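Long-range contacts in probable glucarate dehydratase (Mycobacterium smegmatis str. MC2 155, PDB 3VDG), which probably dehydrates glucarate or a related acid sugar as a member of the enolase superfamily, whose active site depends on a bound metal ion: residues P37-L45 and P374-A382; P194-I205 and A227-F236. All blocks are in the same frame, centred on the assembly; numbering follows the deposited sequence.

How the contacts relate
Strand 30-41 lies near the N terminus, in the antiparallel sheet of the enolase-type capping domain. Its end and the loop after it, 37-45, are separated from loop 374-382 by 328 residues, which include the parallel barrel strands. Contact 1 closes this long loop, and contact 2 lies wholly within it. Contact 2 closes a connection of 21 residues: the end of helix 194-208, strand 213-216 and the start of helix 222-235. The centres lie about 24 Å apart, yet the contacts touch: Trp375 of contact 1 packs on Gln200 and Met204 of contact 2. Capping sheet, late loop and outer helix layer are thus joined.

Contact 1: residues P37-L45 and P374-A382; sequences PVAFADPPL and PWRHEDVVA
Trp375 turns one face of its indole to Leu45 where the loop 374-382 of the enolase-type barrel domain runs back along the end of strand 30-41, in the capping sheet, and the loop after it. The two segments run in nearly opposite directions. Leu45 CD2 makes a CH-pi contact with Trp375, 3.7 Å from the centroid of its six-membered ring and 7° off the normal, and CD1 lies over the five-membered part. Pro43 crosses the indole at about a right angle, with CG 3.8 Å from Trp375 CE3. The indole NE1 is held by the carbonyl of Tyr172.

Arg376 CB packs obliquely on the Phe40 ring, 3.7 Å from Phe40 CD2. The chain then bends away, so that NH1 donates to Glu378 O, NE bonds to Trp373 O, and the guanidinium makes a cation-pi contact with Trp373. His377 sends CE1 to the Ala41 methyl.

Glu378 carries the direct polar link. Its CG stands anti to the carbonyl carbon (chi1 -66°), and the extended chain reaches across to the strand. Ala41 N donates to Glu378 OE1 at 2.8 Å, nearly in line with the C-O bond. Gln416 holds OE2, so both carboxylate oxygens are engaged. Val380 CG1 meets Val38 CG1 at 4.2 Å. The contact ties the capping sheet to the barrel domain; in enolase-superfamily members the active site lies between these domains. A water completes the bridge: it accepts from His377 N and donates to Ala41 O at 2.9 Å and to Glu378 OE1 at 2.7 Å.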
loop_
_atom_site.group_PDB
_atom_site.type_symbol
_atom_site.label_atom_id
_atom_site.label_comp_id
_atom_site.label_asym_id
_atom_site.label_seq_id
_atom_site.Cartn_x
_atom_site.Cartn_y
_atom_site.Cartn_z
ATOM N N PRO A 37 10.512 5.783 -28.870
ATOM C CA PRO A 37 9.338 6.660 -29.018
ATOM C C PRO A 37 8.501 6.255 -30.238
ATOM O O PRO A 37 9.053 5.859 -31.261
ATOM C CB PRO A 37 9.950 8.078 -29.140
ATOM C CG PRO A 37 11.396 7.881 -29.460
ATOM C CD PRO A 37 11.799 6.481 -29.069
ATOM N N VAL A 38 7.176 6.288 -30.106
ATOM C CA VAL A 38 6.278 5.936 -31.198
ATOM C C VAL A 38 5.214 7.022 -31.350
ATOM O O VAL A 38 5.003 7.821 -30.432
ATOM C CB VAL A 38 5.582 4.592 -30.931
ATOM C CG1 VAL A 38 6.630 3.478 -30.834
ATOM C CG2 VAL A 38 4.740 4.674 -29.651
ATOM N N ALA A 39 4.545 7.057 -32.501
ATOM C CA ALA A 39 3.432 7.997 -32.711
ATOM C C ALA A 39 2.334 7.268 -33.458
ATOM O O ALA A 39 2.599 6.454 -34.346
ATOM C CB ALA A 39 3.898 9.241 -33.476
ATOM N N PHE A 40 1.093 7.527 -33.072
ATOM C CA PHE A 40 -0.046 6.903 -33.710
ATOM C C PHE A 40 -1.138 7.949 -33.945
ATOM O O PHE A 40 -1.252 8.904 -33.190
ATOM C CB PHE A 40 -0.576 5.734 -32.860
ATOM C CG PHE A 40 -0.840 6.090 -31.416
ATOM C CD1 PHE A 40 0.181 6.064 -30.484
ATOM C CD2 PHE A 40 -2.120 6.410 -30.985
ATOM C CE1 PHE A 40 -0.059 6.379 -29.158
ATOM C CE2 PHE A 40 -2.364 6.727 -29.651
ATOM C CZ PHE A 40 -1.328 6.711 -28.739
ATOM N N ALA A 41 -1.917 7.756 -35.002
ATOM C CA ALA A 41 -2.966 8.694 -35.410
ATOM C C ALA A 41 -4.010 8.924 -34.337
ATOM O O ALA A 41 -4.469 7.986 -33.659
ATOM C CB ALA A 41 -3.644 8.228 -36.694
ATOM N N ASP A 42 -4.403 10.188 -34.218
ATOM C CA ASP A 42 -5.379 10.627 -33.208
ATOM C C ASP A 42 -6.283 11.637 -33.912
ATOM O O ASP A 42 -5.781 12.488 -34.657
ATOM C CB ASP A 42 -4.633 11.345 -32.079
ATOM C CG ASP A 42 -5.429 11.395 -30.760
ATOM O OD1 ASP A 42 -6.408 10.627 -30.595
ATOM O OD2 ASP A 42 -5.045 12.194 -29.873
ATOM N N PRO A 43 -7.602 11.552 -33.695
ATOM C CA PRO A 43 -8.520 12.508 -34.314
ATOM C C PRO A 43 -8.478 13.881 -33.625
ATOM O O PRO A 43 -7.886 14.015 -32.553
ATOM C CB PRO A 43 -9.903 11.872 -34.084
ATOM C CG PRO A 43 -9.642 10.479 -33.584
ATOM C CD PRO A 43 -8.318 10.545 -32.897
ATOM N N PRO A 44 -9.111 14.899 -34.238
ATOM C CA PRO A 44 -9.062 16.245 -33.669
ATOM C C PRO A 44 -10.017 16.391 -32.495
ATOM O O PRO A 44 -11.004 17.120 -32.589
ATOM C CB PRO A 44 -9.507 17.127 -34.839
ATOM C CG PRO A 44 -10.459 16.262 -35.606
ATOM C CD PRO A 44 -9.913 14.846 -35.483
ATOM N N LEU A 45 -9.715 15.703 -31.391
ATOM C CA LEU A 45 -10.542 15.715 -30.182
ATOM C C LEU A 45 -10.338 17.028 -29.426
ATOM O O LEU A 45 -9.213 17.465 -29.206
ATOM C CB LEU A 45 -10.154 14.531 -29.275
ATOM C CG LEU A 45 -10.244 13.121 -29.879
ATOM C CD1 LEU A 45 -9.846 12.061 -28.847
ATOM C CD2 LEU A 45 -11.660 12.854 -30.386
ATOM N N PRO A 374 -10.885 3.544 -28.040
ATOM C CA PRO A 374 -11.634 3.642 -29.303
ATOM C C PRO A 374 -11.053 4.666 -30.276
ATOM O O PRO A 374 -11.303 4.589 -31.475
ATOM C CB PRO A 374 -13.029 4.089 -28.854
ATOM C CG PRO A 374 -13.128 3.641 -27.426
ATOM C CD PRO A 374 -11.743 3.802 -26.874
ATOM N N TRP A 375 -10.271 5.610 -29.764
ATOM C CA TRP A 375 -9.761 6.689 -30.591
ATOM C C TRP A 375 -8.515 6.344 -31.332
ATOM O O TRP A 375 -8.066 7.125 -32.166
ATOM C CB TRP A 375 -9.530 7.940 -29.747
ATOM C CG TRP A 375 -10.828 8.427 -29.147
ATOM C CD1 TRP A 375 -11.184 8.470 -27.807
ATOM C CD2 TRP A 375 -11.994 8.953 -29.875
ATOM N NE1 TRP A 375 -12.465 8.969 -27.655
ATOM C CE2 TRP A 375 -12.994 9.292 -28.866
ATOM C CE3 TRP A 375 -12.293 9.169 -31.220
ATOM C CZ2 TRP A 375 -14.233 9.813 -29.207
ATOM C CZ3 TRP A 375 -13.537 9.707 -31.548
ATOM C CH2 TRP A 375 -14.484 10.019 -30.566
ATOM N N ARG A 376 -7.910 5.199 -31.042
ATOM C CA ARG A 376 -6.725 4.806 -31.823
ATOM C C ARG A 376 -7.030 3.553 -32.630
ATOM O O ARG A 376 -8.079 2.928 -32.417
ATOM C CB ARG A 376 -5.434 4.713 -30.975
ATOM C CG ARG A 376 -5.525 3.939 -29.646
ATOM C CD ARG A 376 -5.305 2.443 -29.807
ATOM N NE ARG A 376 -6.556 1.742 -30.090
ATOM C CZ ARG A 376 -6.632 0.622 -30.792
ATOM N NH1 ARG A 376 -5.530 0.058 -31.276
ATOM N NH2 ARG A 376 -7.810 0.063 -31.006
ATOM N N HIS A 377 -6.164 3.216 -33.588
ATOM C CA HIS A 377 -6.358 1.993 -34.387
ATOM C C HIS A 377 -5.031 1.352 -34.718
ATOM O O HIS A 377 -4.939 0.553 -35.645
ATOM C CB HIS A 377 -7.128 2.294 -35.667
ATOM C CG HIS A 377 -6.448 3.309 -36.546
ATOM N ND1 HIS A 377 -6.719 4.629 -36.473
ATOM C CD2 HIS A 377 -5.444 3.165 -37.506
ATOM C CE1 HIS A 377 -5.935 5.298 -37.346
ATOM N NE2 HIS A 377 -5.159 4.400 -37.980
ATOM N N GLU A 378 -3.990 1.725 -33.976
ATOM C CA GLU A 378 -2.639 1.167 -34.128
ATOM C C GLU A 378 -2.170 0.642 -32.766
ATOM O O GLU A 378 -2.737 1.001 -31.729
ATOM C CB GLU A 378 -1.665 2.234 -34.651
ATOM C CG GLU A 378 -1.986 2.703 -36.084
ATOM C CD GLU A 378 -1.482 4.110 -36.412
ATOM O OE1 GLU A 378 -1.977 5.095 -35.811
ATOM O OE2 GLU A 378 -0.600 4.240 -37.293
ATOM N N ASP A 379 -1.156 -0.217 -32.764
ATOM C CA ASP A 379 -0.640 -0.762 -31.504
ATOM C C ASP A 379 0.761 -1.314 -31.712
ATOM O O ASP A 379 1.203 -1.504 -32.864
ATOM C CB ASP A 379 -1.578 -1.838 -30.939
ATOM C CG ASP A 379 -1.422 -2.020 -29.415
ATOM O OD1 ASP A 379 -0.468 -1.483 -28.815
ATOM O OD2 ASP A 379 -2.253 -2.708 -28.813
ATOM N N VAL A 380 1.471 -1.536 -30.610
ATOM C CA VAL A 380 2.839 -2.071 -30.666
ATOM C C VAL A 380 2.947 -3.512 -30.172
ATOM O O VAL A 380 4.023 -4.118 -30.262
ATOM C CB VAL A 380 3.850 -1.221 -29.857
ATOM C CG1 VAL A 380 4.014 0.163 -30.474
ATOM C CG2 VAL A 380 3.422 -1.118 -28.404
ATOM N N VAL A 381 1.854 -4.052 -29.640
ATOM C CA VAL A 381 1.851 -5.434 -29.155
ATOM C C VAL A 381 1.076 -6.351 -30.087
ATOM O O VAL A 381 0.208 -5.909 -30.834
ATOM C CB VAL A 381 1.291 -5.565 -27.712
ATOM C CG1 VAL A 381 2.088 -4.674 -26.769
ATOM C CG2 VAL A 381 -0.204 -5.239 -27.655
ATOM N N ALA A 382 1.403 -7.636 -30.055
ATOM C CA ALA A 382 0.674 -8.600 -30.867
ATOM C C ALA A 382 -0.787 -8.652 -30.409
ATOM O O ALA A 382 -1.072 -8.495 -29.226
ATOM C CB ALA A 382 1.329 -9.971 -30.780
HETATM O O HOH W 1 -4.094 5.126 -34.202
#

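Contact 2: residues P194-I205 and A227-F236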
loop_
_atom_site.group_PDB
_atom_site.type_symbol
_atom_site.label_atom_id
_atom_site.label_comp_id
_atom_site.label_asym_id
_atom_site.label_seq_id
_atom_site.Cartn_x
_atom_site.Cartn_y
_atom_site.Cartn_z
ATOM N N PRO A 194 -25.405 18.201 -28.865
ATOM C CA PRO A 194 -25.930 16.995 -28.237
ATOM C C PRO A 194 -26.211 15.845 -29.190
ATOM O O PRO A 194 -25.880 14.710 -28.864
ATOM C CB PRO A 194 -27.207 17.488 -27.562
ATOM C CG PRO A 194 -26.845 18.886 -27.173
ATOM C CD PRO A 194 -26.118 19.399 -28.389
ATOM N N ASP A 195 -26.797 16.123 -30.354
ATOM C CA ASP A 195 -27.042 15.067 -31.339
ATOM C C ASP A 195 -25.749 14.404 -31.772
ATOM O O ASP A 195 -25.687 13.181 -31.931
ATOM C CB ASP A 195 -27.723 15.614 -32.606
ATOM C CG ASP A 195 -29.213 15.909 -32.414
ATOM O OD1 ASP A 195 -29.830 15.382 -31.465
ATOM O OD2 ASP A 195 -29.766 16.670 -33.237
ATOM N N GLY A 196 -24.731 15.216 -32.038
ATOM C CA GLY A 196 -23.434 14.686 -32.465
ATOM C C GLY A 196 -22.788 13.817 -31.376
ATOM O O GLY A 196 -22.195 12.790 -31.668
ATOM N N ILE A 197 -22.906 14.239 -30.125
ATOM C CA ILE A 197 -22.365 13.472 -28.997
ATOM C C ILE A 197 -23.132 12.152 -28.805
ATOM O O ILE A 197 -22.538 11.096 -28.572
ATOM C CB ILE A 197 -22.421 14.327 -27.710
ATOM C CG1 ILE A 197 -21.353 15.433 -27.750
ATOM C CG2 ILE A 197 -22.267 13.468 -26.462
ATOM C CD1 ILE A 197 -19.918 14.923 -27.900
ATOM N N VAL A 198 -24.455 12.201 -28.912
ATOM C CA VAL A 198 -25.256 10.987 -28.815
ATOM C C VAL A 198 -24.914 10.018 -29.953
ATOM O O VAL A 198 -24.811 8.815 -29.740
ATOM C CB VAL A 198 -26.776 11.289 -28.797
ATOM C CG1 VAL A 198 -27.575 10.010 -29.041
ATOM C CG2 VAL A 198 -27.192 11.938 -27.481
ATOM N N ALA A 199 -24.700 10.538 -31.159
ATOM C CA ALA A 199 -24.359 9.681 -32.291
ATOM C C ALA A 199 -23.006 9.007 -32.078
ATOM O O ALA A 199 -22.800 7.852 -32.432
ATOM C CB ALA A 199 -24.337 10.485 -33.586
ATOM N N GLN A 200 -22.071 9.754 -31.513
ATOM C CA GLN A 200 -20.745 9.239 -31.257
ATOM C C GLN A 200 -20.836 8.116 -30.223
ATOM O O GLN A 200 -20.217 7.071 -30.389
ATOM C CB GLN A 200 -19.860 10.369 -30.759
ATOM C CG GLN A 200 -18.430 9.965 -30.464
ATOM C CD GLN A 200 -17.638 11.129 -29.878
ATOM O OE1 GLN A 200 -17.294 11.112 -28.709
ATOM N NE2 GLN A 200 -17.369 12.151 -30.691
ATOM N N ALA A 201 -21.628 8.329 -29.175
ATOM C CA ALA A 201 -21.863 7.308 -28.147
ATOM C C ALA A 201 -22.434 6.016 -28.742
ATOM O O ALA A 201 -22.012 4.917 -28.389
ATOM C CB ALA A 201 -22.799 7.839 -27.071
ATOM N N ARG A 202 -23.407 6.142 -29.636
ATOM C CA ARG A 202 -24.006 4.950 -30.240
ATOM C C ARG A 202 -22.975 4.145 -31.017
ATOM O O ARG A 202 -22.915 2.913 -30.906
ATOM C CB ARG A 202 -25.156 5.333 -31.170
ATOM C CG ARG A 202 -26.407 5.798 -30.468
ATOM C CD ARG A 202 -27.511 6.015 -31.490
ATOM N NE ARG A 202 -28.574 6.879 -30.987
ATOM C CZ ARG A 202 -29.451 6.506 -30.065
ATOM N NH1 ARG A 202 -29.380 5.290 -29.538
ATOM N NH2 ARG A 202 -30.392 7.345 -29.664
ATOM N N ARG A 203 -22.162 4.838 -31.810
ATOM C CA ARG A 203 -21.155 4.177 -32.615
ATOM C C ARG A 203 -20.154 3.466 -31.707
ATOM O O ARG A 203 -19.800 2.318 -31.936
ATOM C CB ARG A 203 -20.443 5.193 -33.510
ATOM C CG ARG A 203 -19.516 4.585 -34.554
ATOM C CD ARG A 203 -19.009 5.648 -35.526
ATOM N NE ARG A 203 -18.315 5.073 -36.682
ATOM C CZ ARG A 203 -16.995 4.885 -36.759
ATOM N NH1 ARG A 203 -16.201 5.219 -35.753
ATOM N NH2 ARG A 203 -16.460 4.359 -37.850
ATOM N N MET A 204 -19.704 4.155 -30.663
ATOM C CA MET A 204 -18.680 3.601 -29.769
ATOM C C MET A 204 -19.221 2.429 -28.944
ATOM O O MET A 204 -18.572 1.388 -28.796
ATOM C CB MET A 204 -18.153 4.701 -28.846
ATOM C CG MET A 204 -16.809 4.395 -28.220
ATOM S SD MET A 204 -16.325 5.694 -27.041
ATOM C CE MET A 204 -15.792 6.974 -28.161
ATOM N N ILE A 205 -20.424 2.585 -28.421
ATOM C CA ILE A 205 -21.015 1.547 -27.598
ATOM C C ILE A 205 -21.469 0.305 -28.386
ATOM O O ILE A 205 -21.403 -0.813 -27.875
ATOM C CB ILE A 205 -22.162 2.107 -26.757
ATOM C CG1 ILE A 205 -21.587 3.044 -25.671
ATOM C CG2 ILE A 205 -22.965 0.980 -26.131
ATOM C CD1 ILE A 205 -22.609 3.960 -25.044
ATOM N N ALA A 227 -26.941 19.895 -21.747
ATOM C CA ALA A 227 -27.862 19.392 -22.739
ATOM C C ALA A 227 -27.348 18.106 -23.374
ATOM O O ALA A 227 -28.131 17.196 -23.615
ATOM C CB ALA A 227 -28.151 20.446 -23.801
ATOM N N ALA A 228 -26.042 18.013 -23.640
ATOM C CA ALA A 228 -25.506 16.771 -24.177
ATOM C C ALA A 228 -25.632 15.676 -23.126
ATOM O O ALA A 228 -25.983 14.537 -23.442
ATOM C CB ALA A 228 -24.052 16.928 -24.625
ATOM N N VAL A 229 -25.351 16.020 -21.871
ATOM C CA VAL A 229 -25.471 15.025 -20.812
ATOM C C VAL A 229 -26.910 14.476 -20.740
ATOM O O VAL A 229 -27.123 13.257 -20.703
ATOM C CB VAL A 229 -24.971 15.543 -19.452
ATOM C CG1 VAL A 229 -25.325 14.544 -18.363
ATOM C CG2 VAL A 229 -23.447 15.725 -19.498
ATOM N N GLU A 230 -27.895 15.370 -20.742
ATOM C CA GLU A 230 -29.296 14.939 -20.672
ATOM C C GLU A 230 -29.724 14.125 -21.891
ATOM O O GLU A 230 -30.517 13.194 -21.764
ATOM C CB GLU A 230 -30.240 16.127 -20.476
ATOM C CG GLU A 230 -29.666 17.202 -19.586
ATOM C CD GLU A 230 -30.562 17.529 -18.415
ATOM O OE1 GLU A 230 -31.143 16.585 -17.836
ATOM O OE2 GLU A 230 -30.658 18.725 -18.063
ATOM N N ALA A 231 -29.197 14.458 -23.065
ATOM C CA ALA A 231 -29.481 13.670 -24.258
ATOM C C ALA A 231 -28.898 12.273 -24.132
ATOM O O ALA A 231 -29.508 11.286 -24.572
ATOM C CB ALA A 231 -28.947 14.354 -25.509
ATOM N N LEU A 232 -27.704 12.181 -23.556
ATOM C CA LEU A 232 -27.102 10.874 -23.322
ATOM C C LEU A 232 -27.982 10.077 -22.377
ATOM O O LEU A 232 -28.212 8.890 -22.601
ATOM C CB LEU A 232 -25.679 11.001 -22.750
ATOM C CG LEU A 232 -24.664 11.485 -23.786
ATOM C CD1 LEU A 232 -23.389 11.980 -23.113
ATOM C CD2 LEU A 232 -24.352 10.378 -24.792
ATOM N N ARG A 233 -28.462 10.722 -21.314
ATOM C CA ARG A 233 -29.306 10.033 -20.344
ATOM C C ARG A 233 -30.565 9.510 -21.051
ATOM O O ARG A 233 -31.022 8.385 -20.796
ATOM C CB ARG A 233 -29.682 10.967 -19.183
ATOM C CG ARG A 233 -30.724 10.444 -18.193
ATOM C CD ARG A 233 -30.466 9.028 -17.680
ATOM N NE ARG A 233 -29.410 8.947 -16.659
ATOM C CZ ARG A 233 -28.310 8.202 -16.772
ATOM N NH1 ARG A 233 -28.115 7.461 -17.857
ATOM N NH2 ARG A 233 -27.402 8.194 -15.799
ATOM N N ALA A 234 -31.115 10.325 -21.946
ATOM C CA ALA A 234 -32.326 9.935 -22.688
ATOM C C ALA A 234 -32.054 8.743 -23.590
ATOM O O ALA A 234 -32.863 7.824 -23.683
ATOM C CB ALA A 234 -32.874 11.108 -23.503
ATOM N N ALA A 235 -30.914 8.749 -24.266
ATOM C CA ALA A 235 -30.597 7.649 -25.189
ATOM C C ALA A 235 -30.126 6.358 -24.495
ATOM O O ALA A 235 -30.297 5.267 -25.044
ATOM C CB ALA A 235 -29.574 8.098 -26.218
ATOM N N PHE A 236 -29.543 6.496 -23.300
ATOM C CA PHE A 236 -28.909 5.394 -22.553
ATOM C C PHE A 236 -29.337 5.461 -21.090
ATOM O O PHE A 236 -28.559 5.873 -20.230
ATOM C CB PHE A 236 -27.372 5.502 -22.664
ATOM C CG PHE A 236 -26.866 5.455 -24.074
ATOM C CD1 PHE A 236 -26.683 4.247 -24.720
ATOM C CD2 PHE A 236 -26.593 6.624 -24.767
ATOM C CE1 PHE A 236 -26.222 4.199 -26.035
ATOM C CE2 PHE A 236 -26.129 6.585 -26.069
ATOM C CZ PHE A 236 -25.944 5.371 -26.715
HETATM O O HOH W 2 -31.425 5.157 -27.466
#
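The Phe236 ring, just past helix 222-235, lies against Ala201, Arg202 and Ile205 of helix 194-208. Ile205 CD1 makes a CH-pi contact over one face of the Phe236 ring, 4.1 Å from its centroid and 24° off the normal. Ala201 CB approaches CE2 obliquely, and Arg202 CG lies 3.8 Å from Phe236 CZ. These are neighbouring outer helices of the enolase-type barrel, linked through strand 213-216. Their axes come within 8.7 Å and cross at -43°.

Small residues, Ala228, Ala231 and Ala235, line the second helix where Pro194 and Val198 meet it. Val198 CG1, anti to the backbone N (chi1 166°), faces Ala235 CB, while Val198 CG2 is 3.6 Å from Ala231 CB. On the barrel side, Leu232 crosses Ile197 obliquely and puts CD2 3.7 Å from Ala201 CB. Leu173 and Leu215 of the barrel strands back this layer. Pro194 CG rests on the backbone of Ala228, 3.7 Å from Ala228 N.

The Arg202 chain, extended from CG to NE, runs past Ala235 CB on the exposed side. Arg202 NH1 donates to a water at 2.9 Å, in the guanidinium plane, and that water donates to Ala235 O. The helices are therefore joined mainly by apolar contact, with a water-mediated polar link at the outer margin.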